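Local coordinates for DNA-3-methyladenine glycosidase II, putative (Deinococcus radiodurans, PDB 2YG9), which is a putative DNA-repair glycosidase of the HhH-GPD superfamily, a family of helical base excision repair proteins, built here of helices and loops without strands, at residues Val33-Arg38 against Ala201-Leu206; Asp39-Gln44 against Glu185-Gly190; Ser47-Leu52 against Trp212-Arg217. All coordinates share one frame; numbering follows the deposited sequence.

Interaction 1. Residues Val33-Arg38 against Ala201-Leu206; sequences VAHLSR and APYRSL. With NI (nickel (II) ion), chain F.
H35 and Y203 meet as an offset edge-to-face aromatic pair, the edge of the tyrosine turned toward the face of the imidazole, with the two planes 64° apart and the ring centres 5.3 Å from each other. H35 points its CB toward the other segment and holds CG anti to the backbone N (chi1 174°); even H35 CB takes part, lying 3.6 Å from Y203 CE2. The two nitrogens of the imidazole have separate tasks. H35 ND1 binds the nickel ion at 2.5 Å, and four waters join it round the metal. H35 NE2 hydrogen-bonds to the carbonyl oxygen of R199, just before the second segment, so the ring is held at both nitrogens. Y203 enters the metal's second shell: its OH is hydrogen-bonded at 3.1 Å to a water that is itself a nickel ligand. P202, which follows a cis peptide bond, lies over one face of the tyrosine ring through its CG.

Behind the aromatic pair the contact turns apolar. L36 sends CD2 to within 3.7 Å of the carbonyl oxygen of Y203 and close to that residue's CB, while its CD1 faces L206. V33 extends the layer, its CG2 resting 3.9 Å from L206 CD2. The arrangement illustrates how a turn before a helix can be fastened to a helix distant in sequence: helix 30-36 lies against the start of helix 204-219, where Y203 is the N-cap residue, and L36 also touches L42 of helix 40-49.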
ATOM      1  N   VAL A  33      15.742   5.742   9.750  1.00  8.78           N
ATOM      2  CA  VAL A  33      15.549   5.755  11.194  1.00  8.82           C
ATOM      3  C   VAL A  33      16.273   6.952  11.870  1.00  9.10           C
ATOM      4  O   VAL A  33      15.751   7.506  12.832  1.00  9.06           O
ATOM      5  CB  VAL A  33      15.935   4.390  11.810  1.00  9.39           C
ATOM      6  CG1 VAL A  33      15.910   4.406  13.391  1.00  8.65           C
ATOM      7  CG2 VAL A  33      14.972   3.295  11.264  1.00  7.62           C
ATOM      8  N   ALA A  34      17.455   7.334  11.378  1.00  9.29           N
ATOM      9  CA  ALA A  34      18.197   8.452  11.950  1.00  8.79           C
ATOM     10  C   ALA A  34      17.403   9.712  11.716  1.00  9.26           C
ATOM     11  O   ALA A  34      17.287  10.525  12.594  1.00  9.18           O
ATOM     12  CB  ALA A  34      19.554   8.576  11.341  1.00  8.92           C
ATOM     13  N   HIS A  35      16.875   9.869  10.503  1.00 10.12           N
ATOM     14  CA  HIS A  35      16.098  11.043  10.172  1.00  9.80           C
ATOM     15  C   HIS A  35      14.843  11.125  11.044  1.00  8.88           C
ATOM     16  O   HIS A  35      14.617  12.144  11.684  1.00  9.05           O
ATOM     17  CB  HIS A  35      15.764  11.083   8.677  1.00 10.10           C
ATOM     18  CG  HIS A  35      14.840  12.198   8.310  1.00 13.61           C
ATOM     19  ND1 HIS A  35      15.282  13.401   7.797  1.00 20.44           N
ATOM     20  CD2 HIS A  35      13.495  12.306   8.418  1.00 14.72           C
ATOM     21  CE1 HIS A  35      14.240  14.192   7.590  1.00 21.39           C
ATOM     22  NE2 HIS A  35      13.148  13.558   7.989  1.00 17.53           N
ATOM     23  N   LEU A  36      14.059  10.043  11.089  1.00  8.44           N
ATOM     24  CA  LEU A  36      12.816   9.983  11.837  1.00  8.64           C
ATOM     25  C   LEU A  36      13.043  10.225  13.330  1.00  8.91           C
ATOM     26  O   LEU A  36      12.298  10.945  13.972  1.00  8.39           O
ATOM     27  CB  LEU A  36      12.136   8.629  11.596  1.00  8.26           C
ATOM     28  CG  LEU A  36      11.675   8.387  10.136  1.00  8.88           C
ATOM     29  CD1 LEU A  36      11.138   6.903   9.990  1.00  7.87           C
ATOM     30  CD2 LEU A  36      10.617   9.453   9.661  1.00  5.54           C
ATOM     31  N   SER A  37      14.141   9.664  13.834  1.00  9.27           N
ATOM     32  CA  SER A  37      14.532   9.784  15.219  1.00 10.06           C
ATOM     33  C   SER A  37      14.840  11.203  15.645  1.00 10.15           C
ATOM     34  O   SER A  37      14.960  11.437  16.819  1.00 10.29           O
ATOM     35  CB  SER A  37      15.745   8.907  15.507  1.00 10.38           C
ATOM     36  OG  SER A  37      15.330   7.568  15.510  1.00 12.30           O
ATOM     37  N   ARG A  38      14.981  12.133  14.698  1.00 10.73           N
ATOM     38  CA  ARG A  38      15.093  13.523  15.066  1.00 11.14           C
ATOM     39  C   ARG A  38      13.818  14.071  15.722  1.00 11.28           C
ATOM     40  O   ARG A  38      13.843  15.103  16.377  1.00 11.59           O
ATOM     41  CB  ARG A  38      15.457  14.358  13.852  1.00 12.13           C
ATOM     42  CG  ARG A  38      16.850  14.030  13.379  1.00 14.09           C
ATOM     43  CD  ARG A  38      17.127  14.720  12.149  1.00 19.05           C
ATOM     44  NE  ARG A  38      17.244  16.133  12.438  1.00 21.83           N
ATOM     45  CZ  ARG A  38      17.929  17.010  11.707  1.00 22.50           C
ATOM     46  NH1 ARG A  38      18.568  16.631  10.599  1.00 21.65           N
ATOM     47  NH2 ARG A  38      17.940  18.284  12.097  1.00 19.99           N
ATOM     48  N   ALA A 201       9.258  13.435   5.956  1.00  8.78           N
ATOM     49  CA  ALA A 201       9.759  13.398   4.573  1.00  8.62           C
ATOM     50  C   ALA A 201      11.288  13.476   4.556  1.00  8.22           C
ATOM     51  O   ALA A 201      11.834  14.211   5.328  1.00  6.79           O
ATOM     52  CB  ALA A 201       9.159  14.541   3.793  1.00  7.92           C
ATOM     53  N   PRO A 202      11.968  12.716   3.678  1.00  8.34           N
ATOM     54  CA  PRO A 202      11.479  11.807   2.626  1.00  8.47           C
ATOM     55  C   PRO A 202      11.248  10.340   3.026  1.00  8.29           C
ATOM     56  O   PRO A 202      11.349   9.441   2.152  1.00  7.89           O
ATOM     57  CB  PRO A 202      12.608  11.874   1.605  1.00  8.34           C
ATOM     58  CG  PRO A 202      13.801  11.870   2.459  1.00  8.37           C
ATOM     59  CD  PRO A 202      13.436  12.816   3.616  1.00  9.03           C
ATOM     60  N   TYR A 203      10.863  10.116   4.293  1.00  8.31           N
ATOM     61  CA  TYR A 203      10.706   8.759   4.843  1.00  7.43           C
ATOM     62  C   TYR A 203       9.331   8.601   5.502  1.00  7.39           C
ATOM     63  O   TYR A 203       9.192   7.999   6.534  1.00  5.61           O
ATOM     64  CB  TYR A 203      11.828   8.444   5.848  1.00  8.53           C
ATOM     65  CG  TYR A 203      13.229   8.680   5.294  1.00  8.61           C
ATOM     66  CD1 TYR A 203      13.736   7.889   4.270  1.00 10.51           C
ATOM     67  CD2 TYR A 203      14.034   9.723   5.791  1.00 10.93           C
ATOM     68  CE1 TYR A 203      15.012   8.125   3.738  1.00  9.04           C
ATOM     69  CE2 TYR A 203      15.299   9.950   5.276  1.00 10.86           C
ATOM     70  CZ  TYR A 203      15.781   9.146   4.260  1.00 11.28           C
ATOM     71  OH  TYR A 203      17.060   9.347   3.782  1.00 13.20           O
ATOM     72  N   ARG A 204       8.308   9.155   4.865  1.00  6.54           N
ATOM     73  CA  ARG A 204       6.939   9.053   5.411  1.00  6.72           C
ATOM     74  C   ARG A 204       6.397   7.638   5.389  1.00  5.65           C
ATOM     75  O   ARG A 204       5.557   7.294   6.219  1.00  5.11           O
ATOM     76  CB  ARG A 204       6.033  10.044   4.701  1.00  5.30           C
ATOM     77  CG  ARG A 204       6.111  11.393   5.365  1.00  7.57           C
ATOM     78  CD  ARG A 204       5.356  12.445   4.628  1.00  8.74           C
ATOM     79  NE  ARG A 204       5.933  12.778   3.317  1.00 11.23           N
ATOM     80  CZ  ARG A 204       5.465  13.756   2.558  1.00 12.07           C
ATOM     81  NH1 ARG A 204       4.439  14.472   2.983  1.00 14.98           N
ATOM     82  NH2 ARG A 204       6.023  14.032   1.388  1.00 13.51           N
ATOM     83  N   SER A 205       6.885   6.801   4.455  1.00  6.08           N
ATOM     84  CA  SER A 205       6.442   5.398   4.387  1.00  6.05           C
ATOM     85  C   SER A 205       6.898   4.626   5.616  1.00  5.99           C
ATOM     86  O   SER A 205       6.100   3.974   6.244  1.00  5.73           O
ATOM     87  CB  SER A 205       6.947   4.667   3.119  1.00  6.60           C
ATOM     88  OG  SER A 205       6.366   5.222   1.957  1.00 10.14           O
ATOM     89  N   LEU A 206       8.176   4.699   5.968  1.00  5.35           N
ATOM     90  CA  LEU A 206       8.647   3.987   7.153  1.00  5.40           C
ATOM     91  C   LEU A 206       8.059   4.566   8.437  1.00  4.87           C
ATOM     92  O   LEU A 206       7.743   3.796   9.351  1.00  4.98           O
ATOM     93  CB  LEU A 206      10.200   3.918   7.212  1.00  4.90           C
ATOM     94  CG  LEU A 206      10.843   3.051   8.298  1.00  6.29           C
ATOM     95  CD1 LEU A 206      10.492   1.553   8.116  1.00  3.82           C
ATOM     96  CD2 LEU A 206      12.384   3.278   8.352  1.00  5.18           C
TER
HETATM   97 NI    NI F1229      17.425  13.610   6.539  0.50 19.42          NI
HETATM   98  O   HOH W   1      18.313  11.500   5.642  1.00 16.63           O
HETATM   99  O   HOH W   2      16.809  14.472   4.586  1.00 19.80           O
HETATM  100  O   HOH W   3      18.401  13.535   8.731  1.00 25.58           O
HETATM  101  O   HOH W   4      19.628  14.764   6.578  1.00 20.09           O

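Interaction 2. Residues Asp39-Gln44 against Glu185-Gly190; sequences DPVLAQ and ERLYPG
D39 OD2 is gripped by two aromatic donors, the hydroxyl of Y188 across the contact and the indole NE1 of W200 on helix 193-200. The bond from Y188 OH to D39 OD2 is short, 2.6 Å, and arrives from above the carboxylate plane, 35° out of it. Aspartate and tyrosine reach toward each other tip to tip, carboxylate and ring planes 61° apart. The CB of D39 points toward the other segment, and CG stands anti to the backbone N (chi1 172°). Its second oxygen serves its own helix: D39 OD1 accepts from V41 N at 3.0 Å. With these three donors and a helix start beside it, the buried carboxylate probably favours its ionised form.

V41 packs around the end of the tyrosine. V41 CB comes within 3.3 Å of Y188 OH, CG1 lies 3.6 Å from Y188 CZ, and CG2 touches CE2 of the same ring. The CG1 methyl also meets L187 CD1 at 3.8 Å, extending the apolar contact to the last turn of helix 178-187. L42 crosses the tyrosine at about a right angle, its CG 3.9 Å from Y188 OH.

What emerges is an example of an aspartate N-cap with proline next to it in the first turn: the side chain bonded to the amide two residues on closes an Asx turn at the start of helix 40-49, and the same carboxylate ties that start to the loop leaving helix 178-187.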
ATOM      1  N   ASP A  39      12.699  13.394  15.487  1.00 11.21           N
ATOM      2  CA  ASP A  39      11.440  13.682  16.123  1.00 10.38           C
ATOM      3  C   ASP A  39      11.478  12.777  17.337  1.00 10.84           C
ATOM      4  O   ASP A  39      11.494  11.573  17.201  1.00 10.17           O
ATOM      5  CB  ASP A  39      10.299  13.333  15.140  1.00 10.86           C
ATOM      6  CG  ASP A  39       8.914  13.404  15.746  1.00 10.57           C
ATOM      7  OD1 ASP A  39       8.742  13.599  16.965  1.00 11.04           O
ATOM      8  OD2 ASP A  39       7.953  13.264  14.949  1.00  9.65           O
ATOM      9  N   PRO A  40      11.557  13.360  18.544  1.00 11.16           N
ATOM     10  CA  PRO A  40      11.605  12.541  19.774  1.00 10.73           C
ATOM     11  C   PRO A  40      10.475  11.510  19.921  1.00 10.60           C
ATOM     12  O   PRO A  40      10.675  10.472  20.536  1.00  9.93           O
ATOM     13  CB  PRO A  40      11.593  13.587  20.893  1.00 11.29           C
ATOM     14  CG  PRO A  40      11.305  14.880  20.244  1.00 13.13           C
ATOM     15  CD  PRO A  40      11.657  14.796  18.816  1.00 10.86           C
ATOM     16  N   VAL A  41       9.303  11.753  19.325  1.00 10.46           N
ATOM     17  CA  VAL A  41       8.237  10.762  19.359  1.00  9.07           C
ATOM     18  C   VAL A  41       8.673   9.504  18.617  1.00  9.15           C
ATOM     19  O   VAL A  41       8.611   8.388  19.164  1.00 10.30           O
ATOM     20  CB  VAL A  41       6.887  11.331  18.823  1.00  9.05           C
ATOM     21  CG1 VAL A  41       5.813  10.201  18.663  1.00  8.09           C
ATOM     22  CG2 VAL A  41       6.404  12.415  19.755  1.00  8.50           C
ATOM     23  N   LEU A  42       9.156   9.679  17.391  1.00  8.95           N
ATOM     24  CA  LEU A  42       9.583   8.554  16.577  1.00  8.34           C
ATOM     25  C   LEU A  42      10.904   7.953  17.071  1.00  8.56           C
ATOM     26  O   LEU A  42      11.109   6.748  16.936  1.00  8.15           O
ATOM     27  CB  LEU A  42       9.640   8.915  15.084  1.00  8.28           C
ATOM     28  CG  LEU A  42       8.311   9.180  14.359  1.00  7.13           C
ATOM     29  CD1 LEU A  42       8.539   9.125  12.828  1.00  7.03           C
ATOM     30  CD2 LEU A  42       7.204   8.173  14.789  1.00  6.49           C
ATOM     31  N   ALA A  43      11.767   8.743  17.712  1.00  8.27           N
ATOM     32  CA  ALA A  43      12.930   8.144  18.363  1.00  8.47           C
ATOM     33  C   ALA A  43      12.505   7.090  19.371  1.00  8.63           C
ATOM     34  O   ALA A  43      13.082   6.013  19.388  1.00  8.34           O
ATOM     35  CB  ALA A  43      13.816   9.212  19.031  1.00  9.48           C
ATOM     36  N   GLN A  44      11.488   7.393  20.168  1.00  7.83           N
ATOM     37  CA  GLN A  44      10.916   6.459  21.148  1.00 10.01           C
ATOM     38  C   GLN A  44      10.147   5.312  20.463  1.00  9.20           C
ATOM     39  O   GLN A  44      10.330   4.155  20.785  1.00  9.31           O
ATOM     40  CB  GLN A  44       9.936   7.176  22.096  1.00 11.15           C
ATOM     41  CG  GLN A  44      10.519   7.728  23.410  1.00 14.15           C
ATOM     42  CD  GLN A  44       9.562   7.571  24.643  1.00 16.56           C
ATOM     43  OE1 GLN A  44       9.367   6.439  25.195  1.00 25.45           O
ATOM     44  NE2 GLN A  44       9.049   8.705  25.132  1.00 18.84           N
ATOM     45  N   GLU A 185      -2.927  11.892  16.065  1.00 10.64           N
ATOM     46  CA  GLU A 185      -3.770  12.569  17.040  0.50 11.39           C
ATOM     47  C   GLU A 185      -3.344  12.242  18.484  1.00 11.58           C
ATOM     48  O   GLU A 185      -3.274  13.117  19.316  1.00 12.24           O
ATOM     49  CB  GLU A 185      -5.252  12.227  16.773  0.50 11.35           C
ATOM     50  CG  GLU A 185      -6.173  12.105  17.982  0.50 12.05           C
ATOM     51  CD  GLU A 185      -7.643  11.830  17.591  0.50 13.10           C
ATOM     52  OE1 GLU A 185      -8.048  10.643  17.297  0.50 11.21           O
ATOM     53  OE2 GLU A 185      -8.394  12.836  17.594  0.50 15.91           O
ATOM     54  N   ARG A 186      -3.071  10.973  18.752  1.00 12.01           N
ATOM     55  CA  ARG A 186      -2.706  10.492  20.076  1.00 12.60           C
ATOM     56  C   ARG A 186      -1.303  10.970  20.520  1.00 13.21           C
ATOM     57  O   ARG A 186      -1.077  11.434  21.665  1.00 12.54           O
ATOM     58  CB  ARG A 186      -2.751   8.961  20.033  1.00 13.50           C
ATOM     59  CG  ARG A 186      -2.480   8.223  21.337  1.00 14.54           C
ATOM     60  CD  ARG A 186      -3.656   8.315  22.257  1.00 18.42           C
ATOM     61  NE  ARG A 186      -4.807   7.544  21.777  1.00 19.26           N
ATOM     62  CZ  ARG A 186      -5.953   7.414  22.453  1.00 20.14           C
ATOM     63  NH1 ARG A 186      -6.075   7.995  23.632  1.00 19.69           N
ATOM     64  NH2 ARG A 186      -6.960   6.693  21.965  1.00 19.38           N
ATOM     65  N   LEU A 187      -0.365  10.872  19.594  1.00 12.65           N
ATOM     66  CA  LEU A 187       1.028  11.135  19.886  1.00 12.24           C
ATOM     67  C   LEU A 187       1.354  12.620  19.732  1.00 11.88           C
ATOM     68  O   LEU A 187       2.238  13.127  20.395  1.00 12.63           O
ATOM     69  CB  LEU A 187       1.915  10.208  19.009  1.00 11.64           C
ATOM     70  CG  LEU A 187       1.828   8.702  19.263  1.00 12.21           C
ATOM     71  CD1 LEU A 187       2.808   7.885  18.376  1.00 12.23           C
ATOM     72  CD2 LEU A 187       2.090   8.393  20.742  1.00 12.75           C
ATOM     73  N   TYR A 188       0.611  13.347  18.908  1.00 11.54           N
ATOM     74  CA  TYR A 188       0.855  14.760  18.692  1.00 12.28           C
ATOM     75  C   TYR A 188      -0.437  15.585  18.847  1.00 12.86           C
ATOM     76  O   TYR A 188      -0.873  16.273  17.914  1.00 11.74           O
ATOM     77  CB  TYR A 188       1.442  15.020  17.304  1.00 11.24           C
ATOM     78  CG  TYR A 188       2.613  14.148  16.927  1.00 10.94           C
ATOM     79  CD1 TYR A 188       2.427  12.849  16.456  1.00  9.68           C
ATOM     80  CD2 TYR A 188       3.915  14.647  16.988  1.00 11.19           C
ATOM     81  CE1 TYR A 188       3.537  12.047  16.055  1.00  9.69           C
ATOM     82  CE2 TYR A 188       5.004  13.860  16.627  1.00  9.29           C
ATOM     83  CZ  TYR A 188       4.805  12.553  16.177  1.00  9.22           C
ATOM     84  OH  TYR A 188       5.897  11.833  15.761  1.00  9.86           O
ATOM     85  N   PRO A 189      -1.045  15.517  20.030  1.00 14.61           N
ATOM     86  CA  PRO A 189      -2.262  16.287  20.280  1.00 15.22           C
ATOM     87  C   PRO A 189      -2.092  17.808  20.096  1.00 16.47           C
ATOM     88  O   PRO A 189      -1.113  18.413  20.586  1.00 16.87           O
ATOM     89  CB  PRO A 189      -2.578  15.928  21.747  1.00 16.53           C
ATOM     90  CG  PRO A 189      -1.344  15.460  22.325  1.00 14.15           C
ATOM     91  CD  PRO A 189      -0.645  14.741  21.223  1.00 14.07           C
ATOM     92  N   GLY A 190      -3.011  18.428  19.363  1.00 16.33           N
ATOM     93  CA  GLY A 190      -2.966  19.875  19.180  1.00 16.52           C
ATOM     94  C   GLY A 190      -1.963  20.349  18.148  1.00 16.89           C
ATOM     95  O   GLY A 190      -1.772  21.568  17.973  1.00 18.34           O
TER

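Interaction 3. Residues Ser47-Leu52 against Trp212-Arg217; sequences SLCGEL and WANSAR
C49 and N214 bring their CA atoms to 6.3 Å where the final turn of helix 40-49 rests against the side of helix 204-219, and just beyond it the chain leaves helical geometry at G50 with a positive phi of 78°. The thiol of C49 lies against A213, N214 and R217 of the other helix. Its SG reaches backbone as much as side chain, standing 3.6 Å from N214 CA and 4.0 Å from A213 CB. The small methyl of A213 is also met from the loop side, where L52 CD2 approaches it to 4.2 Å. The methyl of A213 is thus shared by the sulfur and the leucine branch.

In this HhH-GPD superfamily protein the contact illustrates how distant parts of a helical chain close on each other: an early helix packs on the last one, with 159 residues between the two segments, and in the loop after the early helix G50 O accepts a hydrogen bond from Y210 OH of helix 204-219.

R217 carries the rest of the contact, largely against L48. Its chain bends at chi3 (68°), which turns NE back instead of prolonging the chain, and L48 lies over the guanidinium. L48 CD1 sits over one face, offset toward the rim and 3.8 Å from NH2 of R217, while L48 CB is 3.8 Å from R217 NE. C49 SG occupies the edge of the same group, near its plane. R217 CD touches the carbonyl oxygen of L48 at 3.7 Å. R217 NH1 donates to the carbonyl oxygen of A223, in the C-terminal tail, where L225 touches both L48 and R217.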
ATOM      1  N   SER A  47      12.602   2.813  18.791  1.00 11.63           N
ATOM      2  CA  SER A  47      13.283   1.921  19.766  1.00 12.47           C
ATOM      3  C   SER A  47      12.320   0.934  20.405  1.00 12.19           C
ATOM      4  O   SER A  47      12.692  -0.231  20.586  1.00 12.85           O
ATOM      5  CB  SER A  47      14.112   2.656  20.806  1.00 12.59           C
ATOM      6  OG  SER A  47      13.298   3.439  21.619  1.00 20.29           O
ATOM      7  N   LEU A  48      11.087   1.349  20.693  1.00 12.43           N
ATOM      8  CA  LEU A  48      10.101   0.445  21.287  1.00 11.65           C
ATOM      9  C   LEU A  48       9.667  -0.649  20.311  1.00 11.53           C
ATOM     10  O   LEU A  48       9.348  -1.778  20.732  1.00 10.06           O
ATOM     11  CB  LEU A  48       8.869   1.183  21.841  1.00 12.52           C
ATOM     12  CG  LEU A  48       9.086   1.952  23.164  1.00 13.45           C
ATOM     13  CD1 LEU A  48       7.993   2.961  23.418  1.00 13.93           C
ATOM     14  CD2 LEU A  48       9.247   0.984  24.338  1.00 15.01           C
ATOM     15  N   CYS A  49       9.603  -0.312  19.019  1.00 10.57           N
ATOM     16  CA  CYS A  49       9.063  -1.259  18.035  1.00 11.28           C
ATOM     17  C   CYS A  49      10.179  -2.088  17.406  1.00 11.68           C
ATOM     18  O   CYS A  49       9.928  -3.180  16.915  1.00 11.88           O
ATOM     19  CB  CYS A  49       8.209  -0.547  16.980  1.00 10.01           C
ATOM     20  SG  CYS A  49       6.712   0.179  17.630  1.00  9.34           S
ATOM     21  N   GLY A  50      11.408  -1.586  17.453  1.00 12.20           N
ATOM     22  CA  GLY A  50      12.536  -2.289  16.873  1.00 13.11           C
ATOM     23  C   GLY A  50      12.618  -2.161  15.353  1.00 14.73           C
ATOM     24  O   GLY A  50      12.087  -1.216  14.737  1.00 14.64           O
ATOM     25  N   GLU A  51      13.307  -3.119  14.745  1.00 14.77           N
ATOM     26  CA  GLU A  51      13.551  -3.086  13.310  1.00 14.76           C
ATOM     27  C   GLU A  51      12.381  -3.653  12.529  1.00 13.59           C
ATOM     28  O   GLU A  51      11.735  -4.596  12.955  1.00 12.56           O
ATOM     29  CB  GLU A  51      14.822  -3.855  12.965  1.00 16.49           C
ATOM     30  CG  GLU A  51      15.450  -3.372  11.683  1.00 21.44           C
ATOM     31  CD  GLU A  51      16.434  -2.224  11.927  1.00 27.04           C
ATOM     32  OE1 GLU A  51      17.415  -2.513  12.681  1.00 32.47           O
ATOM     33  OE2 GLU A  51      16.254  -1.083  11.365  1.00 25.82           O
ATOM     34  N   LEU A  52      12.103  -3.034  11.386  1.00 13.71           N
ATOM     35  CA  LEU A  52      11.056  -3.475  10.459  1.00 12.95           C
ATOM     36  C   LEU A  52      11.724  -3.970   9.183  1.00 12.58           C
ATOM     37  O   LEU A  52      12.734  -3.423   8.777  1.00 12.77           O
ATOM     38  CB  LEU A  52      10.109  -2.323  10.134  1.00 12.25           C
ATOM     39  CG  LEU A  52       9.316  -1.654  11.250  1.00 12.93           C
ATOM     40  CD1 LEU A  52       8.401  -0.554  10.730  1.00 11.98           C
ATOM     41  CD2 LEU A  52       8.545  -2.718  11.989  1.00 14.51           C
ATOM     42  N   TRP A 212       1.878   2.141  12.524  1.00  7.04           N
ATOM     43  CA  TRP A 212       1.078   0.919  12.555  1.00  6.83           C
ATOM     44  C   TRP A 212       1.719  -0.092  13.519  1.00  7.01           C
ATOM     45  O   TRP A 212       1.016  -0.847  14.233  1.00  5.32           O
ATOM     46  CB  TRP A 212       0.953   0.294  11.153  1.00  6.87           C
ATOM     47  CG  TRP A 212       0.043   1.045  10.194  1.00  7.79           C
ATOM     48  CD1 TRP A 212      -1.201   1.510  10.453  1.00  5.94           C
ATOM     49  CD2 TRP A 212       0.327   1.396   8.829  1.00  7.50           C
ATOM     50  NE1 TRP A 212      -1.731   2.110   9.332  1.00  7.62           N
ATOM     51  CE2 TRP A 212      -0.811   2.057   8.323  1.00  9.55           C
ATOM     52  CE3 TRP A 212       1.414   1.173   7.975  1.00  8.26           C
ATOM     53  CZ2 TRP A 212      -0.883   2.534   7.003  1.00  7.72           C
ATOM     54  CZ3 TRP A 212       1.338   1.660   6.659  1.00  7.72           C
ATOM     55  CH2 TRP A 212       0.204   2.336   6.206  1.00  7.26           C
ATOM     56  N   ALA A 213       3.049  -0.126  13.547  1.00  6.48           N
ATOM     57  CA  ALA A 213       3.741  -1.071  14.425  1.00  7.14           C
ATOM     58  C   ALA A 213       3.476  -0.698  15.895  1.00  6.68           C
ATOM     59  O   ALA A 213       3.286  -1.553  16.739  1.00  4.51           O
ATOM     60  CB  ALA A 213       5.256  -1.119  14.134  1.00  6.77           C
ATOM     61  N   ASN A 214       3.431   0.596  16.181  1.00  8.01           N
ATOM     62  CA  ASN A 214       3.217   1.058  17.538  1.00  7.62           C
ATOM     63  C   ASN A 214       1.799   0.740  17.975  1.00  8.20           C
ATOM     64  O   ASN A 214       1.538   0.458  19.158  1.00  8.00           O
ATOM     65  CB  ASN A 214       3.545   2.548  17.645  1.00  7.53           C
ATOM     66  CG  ASN A 214       3.572   3.040  19.065  1.00  8.31           C
ATOM     67  OD1 ASN A 214       2.743   3.868  19.499  1.00  9.85           O
ATOM     68  ND2 ASN A 214       4.494   2.513  19.814  1.00  3.85           N
ATOM     69  N   SER A 215       0.869   0.794  17.028  1.00  7.43           N
ATOM     70  CA  SER A 215      -0.507   0.485  17.359  1.00  8.54           C
ATOM     71  C   SER A 215      -0.629  -0.991  17.750  1.00  8.25           C
ATOM     72  O   SER A 215      -1.290  -1.320  18.701  1.00  8.74           O
ATOM     73  CB  SER A 215      -1.435   0.796  16.187  1.00  9.37           C
ATOM     74  OG  SER A 215      -2.738   0.292  16.450  1.00 11.25           O
ATOM     75  N   ALA A 216      -0.017  -1.854  16.959  1.00  7.36           N
ATOM     76  CA  ALA A 216       0.083  -3.292  17.218  1.00  7.28           C
ATOM     77  C   ALA A 216       0.748  -3.573  18.577  1.00  7.00           C
ATOM     78  O   ALA A 216       0.257  -4.383  19.379  1.00  7.81           O
ATOM     79  CB  ALA A 216       0.875  -3.959  16.027  1.00  7.76           C
ATOM     80  N   ARG A 217       1.810  -2.827  18.874  1.00  6.55           N
ATOM     81  CA  ARG A 217       2.497  -2.881  20.161  1.00  6.47           C
ATOM     82  C   ARG A 217       1.589  -2.565  21.343  1.00  6.51           C
ATOM     83  O   ARG A 217       1.579  -3.302  22.318  1.00  5.89           O
ATOM     84  CB  ARG A 217       3.722  -1.975  20.144  1.00  5.91           C
ATOM     85  CG  ARG A 217       4.679  -2.127  21.338  1.00  6.49           C
ATOM     86  CD  ARG A 217       5.750  -1.086  21.256  1.00  7.03           C
ATOM     87  NE  ARG A 217       5.209   0.257  21.468  1.00  7.44           N
ATOM     88  CZ  ARG A 217       4.890   0.767  22.654  1.00  9.87           C
ATOM     89  NH1 ARG A 217       5.086   0.071  23.777  1.00  9.10           N
ATOM     90  NH2 ARG A 217       4.365   1.983  22.728  1.00  9.18           N
TER

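In the fold
The three contacts form a cluster on one side of the chain's centre, with interaction 1 about 13 Å from interaction 2 and about 14 Å from interaction 3, centre to centre; interactions 2 and 3 are also about 14 Å apart. Helix 40-49 serves interactions 2 and 3, at its beginning and its end, and helix 204-219 serves interactions 1 and 3. Along the chain, both segments of interaction 2 fall between those of interaction 1, whereas the segments of interaction 3 alternate with those of each of the others. Consecutive helices 30-36 and 40-49 are thereby joined to the chain's last third, bringing its early and late parts into one helical body.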